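Local coordinates for protein sialidase B (Streptococcus pneumoniae serotype 4, PDB 4XJW) that removes terminal sialic acid from oligosaccharides, glycoproteins and glycolipids by cleaving alpha-(2->3), alpha-(2->6) and alpha-(2->8) glycosidic linkages, at residues D224-G229 with S286-S291; K234-I239 with Y263-V268; F256-N261 with T301-D306. The protein carries 1 engineered substitution. All blocks are in the same frame, centred on the assembly; numbering follows the deposited sequence.

Contact 1 (D224-G229 with S286-S291). With DMS (dimethyl sulfoxide), chain C.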
ATOM      1  N   ASP A 224       6.090   2.140  -1.140  1.00  8.42           N
ATOM      2  CA  ASP A 224       6.801   0.862  -1.177  1.00  6.96           C
ATOM      3  C   ASP A 224       6.325   0.101  -2.407  1.00  7.75           C
ATOM      4  O   ASP A 224       5.137  -0.200  -2.519  1.00  7.82           O
ATOM      5  CB  ASP A 224       6.421  -0.005   0.027  1.00  8.19           C
ATOM      6  CG  ASP A 224       7.129   0.368   1.322  1.00 10.63           C
ATOM      7  OD1 ASP A 224       7.545   1.523   1.542  1.00 14.96           O
ATOM      8  OD2 ASP A 224       7.220  -0.547   2.172  1.00 13.19           O
ATOM      9  N   ALA A 225       7.247  -0.190  -3.322  1.00  9.06           N
ATOM     10  CA  ALA A 225       6.999  -1.073  -4.445  1.00  6.04           C
ATOM     11  C   ALA A 225       7.384  -2.458  -3.911  1.00  8.05           C
ATOM     12  O   ALA A 225       8.567  -2.749  -3.733  1.00  9.67           O
ATOM     13  CB  ALA A 225       7.871  -0.677  -5.632  1.00  9.82           C
ATOM     14  N   ARG A 226       6.386  -3.286  -3.617  1.00  8.58           N
ATOM     15  CA  ARG A 226       6.637  -4.544  -2.925  1.00  8.65           C
ATOM     16  C   ARG A 226       6.545  -5.717  -3.896  1.00  8.91           C
ATOM     17  O   ARG A 226       5.512  -5.931  -4.551  1.00  9.02           O
ATOM     18  CB  ARG A 226       5.681  -4.698  -1.737  1.00 11.28           C
ATOM     19  CG  ARG A 226       5.828  -3.593  -0.682  1.00  9.49           C
ATOM     20  CD  ARG A 226       5.386  -4.064   0.695  1.00 12.34           C
ATOM     21  NE  ARG A 226       5.666  -3.054   1.713  1.00  8.54           N
ATOM     22  CZ  ARG A 226       5.358  -3.185   2.996  1.00 10.64           C
ATOM     23  NH1 ARG A 226       4.750  -4.289   3.422  1.00 13.03           N
ATOM     24  NH2 ARG A 226       5.661  -2.216   3.847  1.00 10.23           N
ATOM     25  N   TYR A 227       7.637  -6.471  -3.998  1.00  9.03           N
ATOM     26  CA  TYR A 227       7.733  -7.494  -5.038  1.00 10.39           C
ATOM     27  C   TYR A 227       7.255  -8.873  -4.593  1.00 10.89           C
ATOM     28  O   TYR A 227       6.639  -9.583  -5.388  1.00 10.58           O
ATOM     29  CB  TYR A 227       9.159  -7.551  -5.617  1.00 10.45           C
ATOM     30  CG  TYR A 227       9.532  -6.269  -6.311  1.00  8.91           C
ATOM     31  CD1 TYR A 227      10.001  -5.174  -5.581  1.00 10.95           C
ATOM     32  CD2 TYR A 227       9.378  -6.133  -7.690  1.00  9.65           C
ATOM     33  CE1 TYR A 227      10.315  -3.977  -6.210  1.00  9.28           C
ATOM     34  CE2 TYR A 227       9.691  -4.928  -8.333  1.00 10.88           C
ATOM     35  CZ  TYR A 227      10.163  -3.865  -7.580  1.00 12.39           C
ATOM     36  OH  TYR A 227      10.482  -2.669  -8.185  1.00 12.55           O
ATOM     37  N   GLY A 228       7.540  -9.224  -3.338  1.00 10.41           N
ATOM     38  CA  GLY A 228       7.240 -10.542  -2.790  1.00 10.91           C
ATOM     39  C   GLY A 228       5.908 -10.563  -2.064  1.00 12.15           C
ATOM     40  O   GLY A 228       5.832 -10.825  -0.851  1.00 11.57           O
ATOM     41  N   GLY A 229       4.837 -10.296  -2.804  1.00 11.67           N
ATOM     42  CA  GLY A 229       3.540 -10.108  -2.181  1.00  7.96           C
ATOM     43  C   GLY A 229       3.541  -8.816  -1.377  1.00  9.31           C
ATOM     44  O   GLY A 229       4.420  -7.971  -1.553  1.00  9.81           O
ATOM     45  N   SER A 286      16.168  -4.755   1.251  1.00 10.67           N
ATOM     46  CA  SER A 286      14.959  -4.003   0.957  1.00 10.95           C
ATOM     47  C   SER A 286      14.973  -2.623   1.599  1.00 10.09           C
ATOM     48  O   SER A 286      15.761  -2.345   2.505  1.00 12.37           O
ATOM     49  CB  SER A 286      13.711  -4.774   1.394  1.00 10.92           C
ATOM     50  OG  SER A 286      13.715  -4.999   2.806  1.00 12.62           O
ATOM     51  N   PHE A 287      14.091  -1.761   1.102  1.00 10.53           N
ATOM     52  CA  PHE A 287      13.774  -0.502   1.771  1.00 10.66           C
ATOM     53  C   PHE A 287      12.330  -0.591   2.209  1.00 12.01           C
ATOM     54  O   PHE A 287      11.547  -1.319   1.611  1.00 14.54           O
ATOM     55  CB  PHE A 287      13.946   0.693   0.837  1.00 11.22           C
ATOM     56  CG  PHE A 287      15.331   0.821   0.260  1.00  9.57           C
ATOM     57  CD1 PHE A 287      15.654   0.193  -0.943  1.00 10.70           C
ATOM     58  CD2 PHE A 287      16.300   1.582   0.904  1.00 11.58           C
ATOM     59  CE1 PHE A 287      16.931   0.322  -1.486  1.00 11.22           C
ATOM     60  CE2 PHE A 287      17.584   1.706   0.376  1.00 13.83           C
ATOM     61  CZ  PHE A 287      17.895   1.066  -0.823  1.00 11.96           C
ATOM     62  N   ILE A 288      11.960   0.131   3.256  1.00 11.22           N
ATOM     63  CA  ILE A 288      10.578   0.050   3.716  1.00 10.99           C
ATOM     64  C   ILE A 288      10.217   1.310   4.489  1.00 11.74           C
ATOM     65  O   ILE A 288      11.047   1.822   5.228  1.00 13.64           O
ATOM     66  CB  ILE A 288      10.353  -1.251   4.533  1.00 10.20           C
ATOM     67  CG1 ILE A 288       8.926  -1.317   5.101  1.00  9.67           C
ATOM     68  CG2 ILE A 288      11.422  -1.390   5.637  1.00 15.86           C
ATOM     69  CD1 ILE A 288       8.541  -2.709   5.603  1.00 11.65           C
ATOM     70  N   ASP A 289       8.997   1.822   4.275  1.00 11.19           N
ATOM     71  CA  ASP A 289       8.474   2.990   5.007  1.00 11.48           C
ATOM     72  C   ASP A 289       9.197   4.288   4.676  1.00 14.82           C
ATOM     73  O   ASP A 289      10.213   4.622   5.283  1.00 16.90           O
ATOM     74  CB  ASP A 289       8.461   2.756   6.533  1.00 10.82           C
ATOM     75  CG  ASP A 289       7.495   1.665   6.947  1.00 13.26           C
ATOM     76  OD1 ASP A 289       6.716   1.195   6.091  1.00 12.75           O
ATOM     77  OD2 ASP A 289       7.514   1.260   8.132  1.00 15.48           O
ATOM     78  N   SER A 290       8.656   5.025   3.715  1.00  9.51           N
ATOM     79  CA  SER A 290       9.283   6.261   3.277  1.00  8.50           C
ATOM     80  C   SER A 290       8.572   7.501   3.788  1.00  9.51           C
ATOM     81  O   SER A 290       7.391   7.454   4.171  1.00  8.93           O
ATOM     82  CB  SER A 290       9.401   6.308   1.748  1.00  9.29           C
ATOM     83  OG  SER A 290       8.128   6.369   1.122  1.00  9.78           O
ATOM     84  N   SER A 291       9.291   8.620   3.748  1.00  9.57           N
ATOM     85  CA  SER A 291       8.772   9.901   4.228  1.00 10.32           C
ATOM     86  C   SER A 291       9.427  11.031   3.435  1.00  8.87           C
ATOM     87  O   SER A 291      10.625  10.956   3.126  1.00 10.68           O
ATOM     88  CB  SER A 291       9.051  10.072   5.726  1.00 13.25           C
ATOM     89  OG  SER A 291       8.233  11.094   6.256  1.00 15.92           O
TER
HETATM   90  S   DMS C 702       4.587  -0.782   7.854  1.00 18.55           S
HETATM   91  O   DMS C 702       5.496  -1.038   6.685  1.00 16.37           O
HETATM   92  C1  DMS C 702       3.131  -1.849   7.669  1.00 14.40           C
HETATM   93  C2  DMS C 702       5.335  -1.605   9.288  1.00 19.32           C
HETATM   94  O   HOH W   1       6.680   4.118   1.594  1.00 13.99           O
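Asp224 and Asp289 are joined by one direct hydrogen bond, in which the backbone N of Asp289 donates to Asp224 OD1 over 3.1 Å. The acceptor offers its syn lone pair, and the N-H...O angle of 147° leaves the bond moderately bent. A water extends the link by one residue: it donates to Asp224 OD1 at 2.7 Å and accepts from the backbone N of Ser290. The hydroxyl of Ser290 is hydrogen-bonded to that of Ser222.

Charge pairing occupies the other oxygen. Arg226, two residues along the same strand, grips Asp224 side-on, with NE and NH2 both donating to OD2; the NH2-OD2 distance is 2.8 Å. OD2 lies 8° out of the guanidinium plane. In the six-bladed beta-propeller of the GH33 sialidases, the Asp224 carboxylate, through OD1, ties strand 219-226 of one blade to strand 286-294 of the next. Arg226 NH1 forms a salt bridge with Asp232, the probable proton acceptor. Arg226 is thus a direct neighbour of Asp232, and Asp224, by holding Arg226, probably helps to position it from one shell further out.

Apolar contact comes from Ile288, which crosses both polar side chains obliquely. Ile288 CG1, anti to the backbone N (chi1 177°), lies 3.5 Å from Asp224 OD2, while Ile288 CD1 lies 3.4 Å from Arg226 NH2.

A dimethyl sulfoxide, probably from the crystallisation liquor, completes the cluster. The dimethyl sulfoxide oxygen accepts from Arg226 NH2 at 3.1 Å, at the guanidinium edge and in plane, and lies 2.6 Å from Asp289 OD1.

Contact 2 (K234-I239 with Y263-V268)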
ATOM      1  N   LYS A 234      11.405  -9.045   6.107  1.00 13.55           N
ATOM      2  CA  LYS A 234      12.295  -9.290   4.973  1.00 12.78           C
ATOM      3  C   LYS A 234      11.503  -9.535   3.685  1.00 12.57           C
ATOM      4  O   LYS A 234      10.484 -10.226   3.685  1.00 13.06           O
ATOM      5  CB  LYS A 234      13.182 -10.511   5.280  1.00 14.11           C
ATOM      6  CG  LYS A 234      12.391 -11.793   5.545  1.00 15.48           C
ATOM      7  CD  LYS A 234      13.262 -12.956   6.015  1.00 16.67           C
ATOM      8  CE  LYS A 234      12.391 -14.183   6.269  1.00 22.96           C
ATOM      9  NZ  LYS A 234      13.153 -15.460   6.363  1.00 36.26           N
ATOM     10  N   SER A 235      11.967  -8.932   2.599  1.00 10.76           N
ATOM     11  CA  SER A 235      11.355  -9.131   1.293  1.00 11.85           C
ATOM     12  C   SER A 235      12.243  -8.464   0.251  1.00  8.75           C
ATOM     13  O   SER A 235      13.371  -8.057   0.555  1.00 10.83           O
ATOM     14  CB  SER A 235       9.968  -8.493   1.260  1.00 11.40           C
ATOM     15  OG  SER A 235       9.231  -8.930   0.134  1.00 10.54           O
ATOM     16  N   LYS A 236      11.741  -8.345  -0.976  1.00  8.74           N
ATOM     17  CA  LYS A 236      12.294  -7.371  -1.912  1.00  9.41           C
ATOM     18  C   LYS A 236      11.290  -6.235  -2.002  1.00  9.51           C
ATOM     19  O   LYS A 236      10.124  -6.429  -2.392  1.00  8.94           O
ATOM     20  CB  LYS A 236      12.568  -7.933  -3.310  1.00 11.44           C
ATOM     21  CG  LYS A 236      13.136  -6.835  -4.223  1.00 12.12           C
ATOM     22  CD  LYS A 236      13.320  -7.269  -5.675  1.00 13.34           C
ATOM     23  CE  LYS A 236      13.734  -6.061  -6.518  1.00 11.73           C
ATOM     24  NZ  LYS A 236      14.983  -5.411  -6.006  1.00 15.44           N
ATOM     25  N   ILE A 237      11.739  -5.055  -1.595  1.00  8.58           N
ATOM     26  CA  ILE A 237      10.932  -3.848  -1.689  1.00 10.39           C
ATOM     27  C   ILE A 237      11.831  -2.692  -2.100  1.00 10.31           C
ATOM     28  O   ILE A 237      12.939  -2.566  -1.576  1.00  9.80           O
ATOM     29  CB  ILE A 237      10.290  -3.493  -0.328  1.00 10.87           C
ATOM     30  CG1 ILE A 237       9.490  -4.670   0.233  1.00 11.63           C
ATOM     31  CG2 ILE A 237       9.445  -2.214  -0.457  1.00 10.75           C
ATOM     32  CD1 ILE A 237       9.102  -4.503   1.708  1.00 10.10           C
ATOM     33  N   ASN A 238      11.358  -1.867  -3.042  1.00  8.45           N
ATOM     34  CA  ASN A 238      12.038  -0.627  -3.428  1.00 10.45           C
ATOM     35  C   ASN A 238      11.140   0.555  -3.059  1.00 10.04           C
ATOM     36  O   ASN A 238       9.947   0.375  -2.866  1.00  8.64           O
ATOM     37  CB  ASN A 238      12.286  -0.596  -4.948  1.00 10.54           C
ATOM     38  CG  ASN A 238      13.361  -1.579  -5.416  1.00 11.91           C
ATOM     39  OD1 ASN A 238      14.303  -1.890  -4.695  1.00 11.11           O
ATOM     40  ND2 ASN A 238      13.224  -2.049  -6.655  1.00 11.06           N
ATOM     41  N   ILE A 239      11.700   1.762  -2.996  1.00  9.37           N
ATOM     42  CA  ILE A 239      10.883   2.974  -2.841  1.00  8.87           C
ATOM     43  C   ILE A 239      10.714   3.632  -4.202  1.00  9.07           C
ATOM     44  O   ILE A 239      11.700   3.922  -4.880  1.00  9.27           O
ATOM     45  CB  ILE A 239      11.521   3.983  -1.871  1.00  9.79           C
ATOM     46  CG1 ILE A 239      11.847   3.335  -0.516  1.00 10.24           C
ATOM     47  CG2 ILE A 239      10.603   5.189  -1.694  1.00 11.37           C
ATOM     48  CD1 ILE A 239      10.649   2.664   0.175  1.00 10.46           C
ATOM     49  N   TYR A 263      18.235  -8.753  -6.094  1.00 12.77           N
ATOM     50  CA  TYR A 263      17.167  -9.544  -6.691  1.00 15.72           C
ATOM     51  C   TYR A 263      16.538  -8.806  -7.867  1.00 12.24           C
ATOM     52  O   TYR A 263      16.428  -7.574  -7.844  1.00 14.22           O
ATOM     53  CB  TYR A 263      16.096  -9.863  -5.651  1.00 12.06           C
ATOM     54  CG  TYR A 263      16.426 -11.046  -4.776  1.00 12.72           C
ATOM     55  CD1 TYR A 263      17.562 -11.042  -3.971  1.00 13.93           C
ATOM     56  CD2 TYR A 263      15.609 -12.158  -4.752  1.00 12.03           C
ATOM     57  CE1 TYR A 263      17.877 -12.117  -3.155  1.00 14.16           C
ATOM     58  CE2 TYR A 263      15.907 -13.256  -3.926  1.00 13.01           C
ATOM     59  CZ  TYR A 263      17.048 -13.221  -3.139  1.00 15.13           C
ATOM     60  OH  TYR A 263      17.371 -14.293  -2.334  1.00 15.34           O
ATOM     61  N   GLU A 264      16.146  -9.565  -8.893  1.00 14.06           N
ATOM     62  CA  GLU A 264      15.471  -9.022 -10.073  1.00 16.15           C
ATOM     63  C   GLU A 264      14.136  -8.359  -9.712  1.00 16.12           C
ATOM     64  O   GLU A 264      13.437  -8.806  -8.808  1.00 15.43           O
ATOM     65  CB  GLU A 264      15.247 -10.144 -11.100  1.00 15.29           C
ATOM     66  CG  GLU A 264      14.527  -9.724 -12.389  1.00 17.33           C
ATOM     67  CD  GLU A 264      14.028 -10.906 -13.220  1.00 20.56           C
ATOM     68  OE1 GLU A 264      14.033 -12.052 -12.726  1.00 22.23           O
ATOM     69  OE2 GLU A 264      13.623 -10.681 -14.377  1.00 23.43           O
ATOM     70  N   GLU A 265      13.787  -7.291 -10.422  1.00 17.97           N
ATOM     71  CA  GLU A 265      12.461  -6.700 -10.289  1.00 14.64           C
ATOM     72  C   GLU A 265      11.467  -7.553 -11.073  1.00 16.18           C
ATOM     73  O   GLU A 265      11.378  -7.438 -12.304  1.00 18.96           O
ATOM     74  CB  GLU A 265      12.468  -5.262 -10.815  1.00 15.41           C
ATOM     75  CG  GLU A 265      13.362  -4.313 -10.016  1.00 19.44           C
ATOM     76  CD  GLU A 265      14.047  -3.277 -10.906  1.00 25.94           C
ATOM     77  OE1 GLU A 265      13.656  -3.146 -12.089  1.00 30.44           O
ATOM     78  OE2 GLU A 265      14.973  -2.600 -10.421  1.00 25.46           O
ATOM     79  N   GLN A 266      10.737  -8.417 -10.373  1.00 15.93           N
ATOM     80  CA  GLN A 266       9.820  -9.349 -11.018  1.00 13.94           C
ATOM     81  C   GLN A 266       8.380  -9.056 -10.658  1.00 15.69           C
ATOM     82  O   GLN A 266       8.058  -8.859  -9.483  1.00 13.77           O
ATOM     83  CB  GLN A 266      10.102 -10.777 -10.557  1.00 15.35           C
ATOM     84  CG  GLN A 266      11.274 -11.457 -11.200  1.00 20.11           C
ATOM     85  CD  GLN A 266      11.554 -12.787 -10.540  1.00 16.63           C
ATOM     86  OE1 GLN A 266      12.339 -12.865  -9.603  1.00 16.61           O
ATOM     87  NE2 GLN A 266      10.897 -13.841 -11.016  1.00 24.87           N
ATOM     88  N   LEU A 267       7.523  -9.072 -11.671  1.00 13.40           N
ATOM     89  CA  LEU A 267       6.084  -8.968 -11.494  1.00 12.00           C
ATOM     90  C   LEU A 267       5.579 -10.389 -11.235  1.00 17.31           C
ATOM     91  O   LEU A 267       5.421 -11.179 -12.166  1.00 18.81           O
ATOM     92  CB  LEU A 267       5.459  -8.358 -12.760  1.00 15.55           C
ATOM     93  CG  LEU A 267       4.066  -7.735 -12.721  1.00 17.73           C
ATOM     94  CD1 LEU A 267       4.053  -6.510 -11.844  1.00 15.36           C
ATOM     95  CD2 LEU A 267       3.597  -7.369 -14.136  1.00 18.42           C
ATOM     96  N   VAL A 268       5.354 -10.721  -9.966  1.00 12.25           N
ATOM     97  CA  VAL A 268       5.005 -12.088  -9.582  1.00 13.86           C
ATOM     98  C   VAL A 268       3.609 -12.124  -8.989  1.00 13.20           C
ATOM     99  O   VAL A 268       3.236 -11.258  -8.189  1.00 12.97           O
ATOM    100  CB  VAL A 268       5.991 -12.652  -8.533  1.00 16.42           C
ATOM    101  CG1 VAL A 268       5.715 -14.127  -8.273  1.00 14.34           C
ATOM    102  CG2 VAL A 268       7.425 -12.453  -8.995  1.00 19.55           C
TER
HETATM  103  O   HOH W   2      16.724  -6.925  -4.241  1.00 16.27           O
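Lys236 meets Tyr263, Glu264 and Glu265 in turn, one long side chain running along three successive residues of a loop without regular secondary structure. Within the beta-propeller of this sialidase, Lys236 lies just before strand 237-244 of a four-stranded blade, and residues 263-268 belong to the long connection that leaves that blade's last strand, 255-256, for strand 286-294 of the next.

Tyr263 makes the polar link. The carbonyl O of Tyr263 receives a weak hydrogen bond from Lys236 NZ at 3.2 Å, and a water reinforces it, accepting from Lys236 NZ at 2.9 Å and from the backbone N of Tyr263 at 3.0 Å. The amine thus reaches the carbonyl directly and the N-H through the water. Lys236 also makes a cation-pi contact with Tyr227. Its chain is extended as far as CE and bent only at its last torsion (chi4 57°), which turns NZ out of the line of the chain. The side chains of Lys236 and Tyr263 run antiparallel, side by side, with Tyr263 CB 3.8 Å from Lys236 CD, while the phenol ring departs to stack on Tyr384 and its OH is hydrogen-bonded to Glu395.

Glu264 contributes its backbone, the carbonyl O lying 3.5 Å from Lys236 CD; its carboxylate is hydrogen-bonded to Ser385.

Glu265 returns to side-chain contact. Glu265 CG lies 3.9 Å from Lys236 CE, and OE2 forms a salt bridge with Lys259. Asn238, whose amide is held by Tyr227 OH and the backbone N of Phe260, crosses Glu265 at about a right angle. Amide and carboxylate planes stand 86° apart, and the nearest approach is apolar on one side, with Asn238 ND2 4.1 Å from Glu265 CG.

Contact 3 (F256-N261 with T301-D306)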
ATOM      1  N   PHE A 256      12.448   5.098  -9.407  1.00 10.00           N
ATOM      2  CA  PHE A 256      12.895   4.682  -8.077  1.00  9.73           C
ATOM      3  C   PHE A 256      13.653   5.788  -7.371  1.00 10.95           C
ATOM      4  O   PHE A 256      14.501   6.454  -7.971  1.00 12.61           O
ATOM      5  CB  PHE A 256      13.787   3.428  -8.120  1.00 10.50           C
ATOM      6  CG  PHE A 256      13.103   2.205  -8.643  1.00 10.35           C
ATOM      7  CD1 PHE A 256      12.034   1.639  -7.954  1.00 12.15           C
ATOM      8  CD2 PHE A 256      13.537   1.598  -9.811  1.00 11.45           C
ATOM      9  CE1 PHE A 256      11.402   0.503  -8.448  1.00  9.47           C
ATOM     10  CE2 PHE A 256      12.917   0.468 -10.305  1.00 15.18           C
ATOM     11  CZ  PHE A 256      11.848  -0.085  -9.624  1.00 13.28           C
ATOM     12  N   ALA A 257      13.346   5.961  -6.088  1.00  9.94           N
ATOM     13  CA  ALA A 257      14.111   6.820  -5.193  1.00 10.13           C
ATOM     14  C   ALA A 257      15.201   6.034  -4.471  1.00  8.06           C
ATOM     15  O   ALA A 257      16.301   6.554  -4.239  1.00 11.35           O
ATOM     16  CB  ALA A 257      13.199   7.512  -4.188  1.00  8.91           C
ATOM     17  N   MET A 258      14.887   4.798  -4.087  1.00 10.68           N
ATOM     18  CA  MET A 258      15.862   3.889  -3.477  1.00 10.82           C
ATOM     19  C   MET A 258      15.608   2.495  -4.008  1.00 11.93           C
ATOM     20  O   MET A 258      14.464   2.024  -4.021  1.00 10.79           O
ATOM     21  CB  MET A 258      15.740   3.872  -1.943  1.00  9.88           C
ATOM     22  CG  MET A 258      16.049   5.201  -1.268  1.00 10.35           C
ATOM     23  SD  MET A 258      16.039   5.048   0.527  1.00 14.73           S
ATOM     24  CE  MET A 258      16.260   6.766   0.988  1.00 11.19           C
ATOM     25  N   LYS A 259      16.670   1.827  -4.443  1.00 11.26           N
ATOM     26  CA  LYS A 259      16.531   0.489  -4.992  1.00 12.40           C
ATOM     27  C   LYS A 259      17.779  -0.333  -4.738  1.00 11.94           C
ATOM     28  O   LYS A 259      18.884   0.209  -4.579  1.00 14.09           O
ATOM     29  CB  LYS A 259      16.272   0.555  -6.490  1.00 18.34           C
ATOM     30  CG  LYS A 259      17.503   0.968  -7.270  1.00 18.72           C
ATOM     31  CD  LYS A 259      17.269   0.890  -8.762  1.00 24.87           C
ATOM     32  CE  LYS A 259      16.690  -0.458  -9.106  1.00 23.01           C
ATOM     33  NZ  LYS A 259      16.481  -0.655 -10.567  1.00 32.36           N
ATOM     34  N   PHE A 260      17.583  -1.647  -4.685  1.00 11.53           N
ATOM     35  CA  PHE A 260      18.663  -2.618  -4.633  1.00 10.50           C
ATOM     36  C   PHE A 260      18.511  -3.558  -5.813  1.00 12.10           C
ATOM     37  O   PHE A 260      17.405  -3.748  -6.328  1.00 15.51           O
ATOM     38  CB  PHE A 260      18.580  -3.456  -3.359  1.00 11.76           C
ATOM     39  CG  PHE A 260      19.107  -2.773  -2.136  1.00 11.20           C
ATOM     40  CD1 PHE A 260      20.368  -2.194  -2.129  1.00 12.18           C
ATOM     41  CD2 PHE A 260      18.343  -2.728  -0.974  1.00  9.44           C
ATOM     42  CE1 PHE A 260      20.868  -1.592  -0.974  1.00 13.45           C
ATOM     43  CE2 PHE A 260      18.836  -2.119   0.176  1.00 11.59           C
ATOM     44  CZ  PHE A 260      20.094  -1.551   0.171  1.00 11.17           C
ATOM     45  N   ASN A 261      19.622  -4.160  -6.232  1.00 14.88           N
ATOM     46  CA  ASN A 261      19.614  -4.990  -7.431  1.00 16.21           C
ATOM     47  C   ASN A 261      20.095  -6.412  -7.202  1.00 14.50           C
ATOM     48  O   ASN A 261      20.358  -7.154  -8.163  1.00 14.81           O
ATOM     49  CB  ASN A 261      20.413  -4.319  -8.546  1.00 16.99           C
ATOM     50  CG  ASN A 261      19.704  -3.097  -9.101  1.00 22.47           C
ATOM     51  OD1 ASN A 261      18.498  -3.133  -9.361  1.00 27.21           O
ATOM     52  ND2 ASN A 261      20.434  -2.009  -9.255  1.00 28.56           N
ATOM     53  N   THR A 301      14.175  18.383  -2.404  1.00 11.43           N
ATOM     54  CA  THR A 301      13.201  17.500  -1.786  1.00 10.12           C
ATOM     55  C   THR A 301      14.013  16.406  -1.130  1.00 11.57           C
ATOM     56  O   THR A 301      14.986  15.911  -1.710  1.00 11.09           O
ATOM     57  CB  THR A 301      12.252  16.890  -2.835  1.00 13.09           C
ATOM     58  OG1 THR A 301      11.624  17.942  -3.574  1.00 16.75           O
ATOM     59  CG2 THR A 301      11.183  16.049  -2.170  1.00 13.49           C
ATOM     60  N   ILE A 302      13.631  16.044   0.089  1.00  9.24           N
ATOM     61  CA  ILE A 302      14.361  15.048   0.855  1.00  9.25           C
ATOM     62  C   ILE A 302      13.465  13.859   1.191  1.00 10.54           C
ATOM     63  O   ILE A 302      12.357  14.029   1.696  1.00 11.90           O
ATOM     64  CB  ILE A 302      14.942  15.673   2.123  1.00 10.44           C
ATOM     65  CG1 ILE A 302      15.932  16.779   1.741  1.00 16.89           C
ATOM     66  CG2 ILE A 302      15.577  14.611   3.000  1.00 14.57           C
ATOM     67  CD1 ILE A 302      16.478  17.547   2.924  1.00 18.56           C
ATOM     68  N   LEU A 303      13.940  12.653   0.895  1.00 10.41           N
ATOM     69  CA  LEU A 303      13.171  11.444   1.183  1.00  8.75           C
ATOM     70  C   LEU A 303      13.969  10.519   2.088  1.00 11.02           C
ATOM     71  O   LEU A 303      15.144  10.241   1.830  1.00 10.41           O
ATOM     72  CB  LEU A 303      12.762  10.744  -0.131  1.00 10.80           C
ATOM     73  CG  LEU A 303      11.941   9.442  -0.072  1.00 10.02           C
ATOM     74  CD1 LEU A 303      11.094   9.283  -1.325  1.00 11.80           C
ATOM     75  CD2 LEU A 303      12.835   8.218   0.063  1.00 11.60           C
ATOM     76  N   LEU A 304      13.331  10.064   3.159  1.00 10.94           N
ATOM     77  CA  LEU A 304      13.950   9.088   4.046  1.00 10.44           C
ATOM     78  C   LEU A 304      13.223   7.743   3.927  1.00  8.41           C
ATOM     79  O   LEU A 304      12.048   7.697   3.568  1.00  9.70           O
ATOM     80  CB  LEU A 304      13.943   9.581   5.502  1.00 11.85           C
ATOM     81  CG  LEU A 304      15.117  10.444   5.972  1.00 12.44           C
ATOM     82  CD1 LEU A 304      15.269  11.701   5.138  1.00 18.70           C
ATOM     83  CD2 LEU A 304      14.947  10.793   7.444  1.00 14.25           C
ATOM     84  N   ALA A 305      13.926   6.651   4.220  1.00  9.35           N
ATOM     85  CA  ALA A 305      13.310   5.319   4.310  1.00 10.47           C
ATOM     86  C   ALA A 305      14.125   4.420   5.228  1.00 10.72           C
ATOM     87  O   ALA A 305      15.307   4.663   5.439  1.00 11.81           O
ATOM     88  CB  ALA A 305      13.171   4.676   2.921  1.00 11.31           C
ATOM     89  N   ASP A 306      13.506   3.377   5.763  1.00 10.36           N
ATOM     90  CA  ASP A 306      14.295   2.370   6.468  1.00 12.22           C
ATOM     91  C   ASP A 306      15.057   1.546   5.440  1.00 11.16           C
ATOM     92  O   ASP A 306      14.548   1.302   4.341  1.00 11.28           O
ATOM     93  CB  ASP A 306      13.423   1.390   7.253  1.00 12.76           C
ATOM     94  CG  ASP A 306      12.503   2.055   8.268  1.00 16.08           C
ATOM     95  OD1 ASP A 306      12.822   3.141   8.788  1.00 14.54           O
ATOM     96  OD2 ASP A 306      11.448   1.441   8.559  1.00 16.81           O
TER
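Met258 packs on Leu303 and Ala305, and has the largest buried area of any residue in the contact. Its chain is extended beyond CG: chi2 of -174° sets SD, and chi3 of -175° carries the terminal methyl onward to strand 301-308. The sulfur comes to rest against Ala305, with Met258 SD 3.8 Å from Ala305 CB. The methyl reaches further in, where Met258 CE lies 3.8 Å from Leu303 CD2 and 3.7 Å from the carbonyl O of Leu303.

Leu303 answers from the strand with both branches. Its CG is anti to the backbone N (chi1 -180°), and the two methyls beyond it divide their partners: CD2 meets the Met258 methyl, while Leu303 CD1 lies 4.0 Å from Ala257 CB.

Ala257 joins Met258 as a neighbour because the chain carries a classic beta bulge here, in which both residues face Ile239 of the adjacent strand. The bulge lets two consecutive residues point toward strand 301-308; the chain also turns a corner here. In the propeller this sets the outer edge of one blade against a face of the next, whose strand 301-308 presents Leu303 and Ala305 on one side. Thr424 touches both Met258 and Leu303, and Trp433 touches Ala257.

No hydrogen bond crosses between the two segments. With methyl groups and a thioether sulfur as the partners, and one methyl against a carbonyl oxygen, the contact probably rests mainly on dispersion and the exclusion of water, and depends on close fit more than on direction.

Overall arrangement
The three contacts join one propeller blade to what follows it in the chain. Contacts 1 and 2 have centres about 8 Å apart and share the blade itself, where Ala225 N and Tyr227 N probably bond the carbonyls of Asn238 and Lys236. Contact 3, about 10 Å from contact 1 between centres, uses the neighbouring strand of the second blade. Contacts 2 and 3, centres about 14 Å apart, meet through the Lys259-Glu265 salt bridge. Only contact 1 approaches the probable catalytic Asp232: between nearest side-chain atoms, Arg226 is about 3 Å from it and about 4 Å from the likely substrate-binding Arg207. Leu303 of contact 3 lies about 13 Å from bound Optactin, nearest atoms.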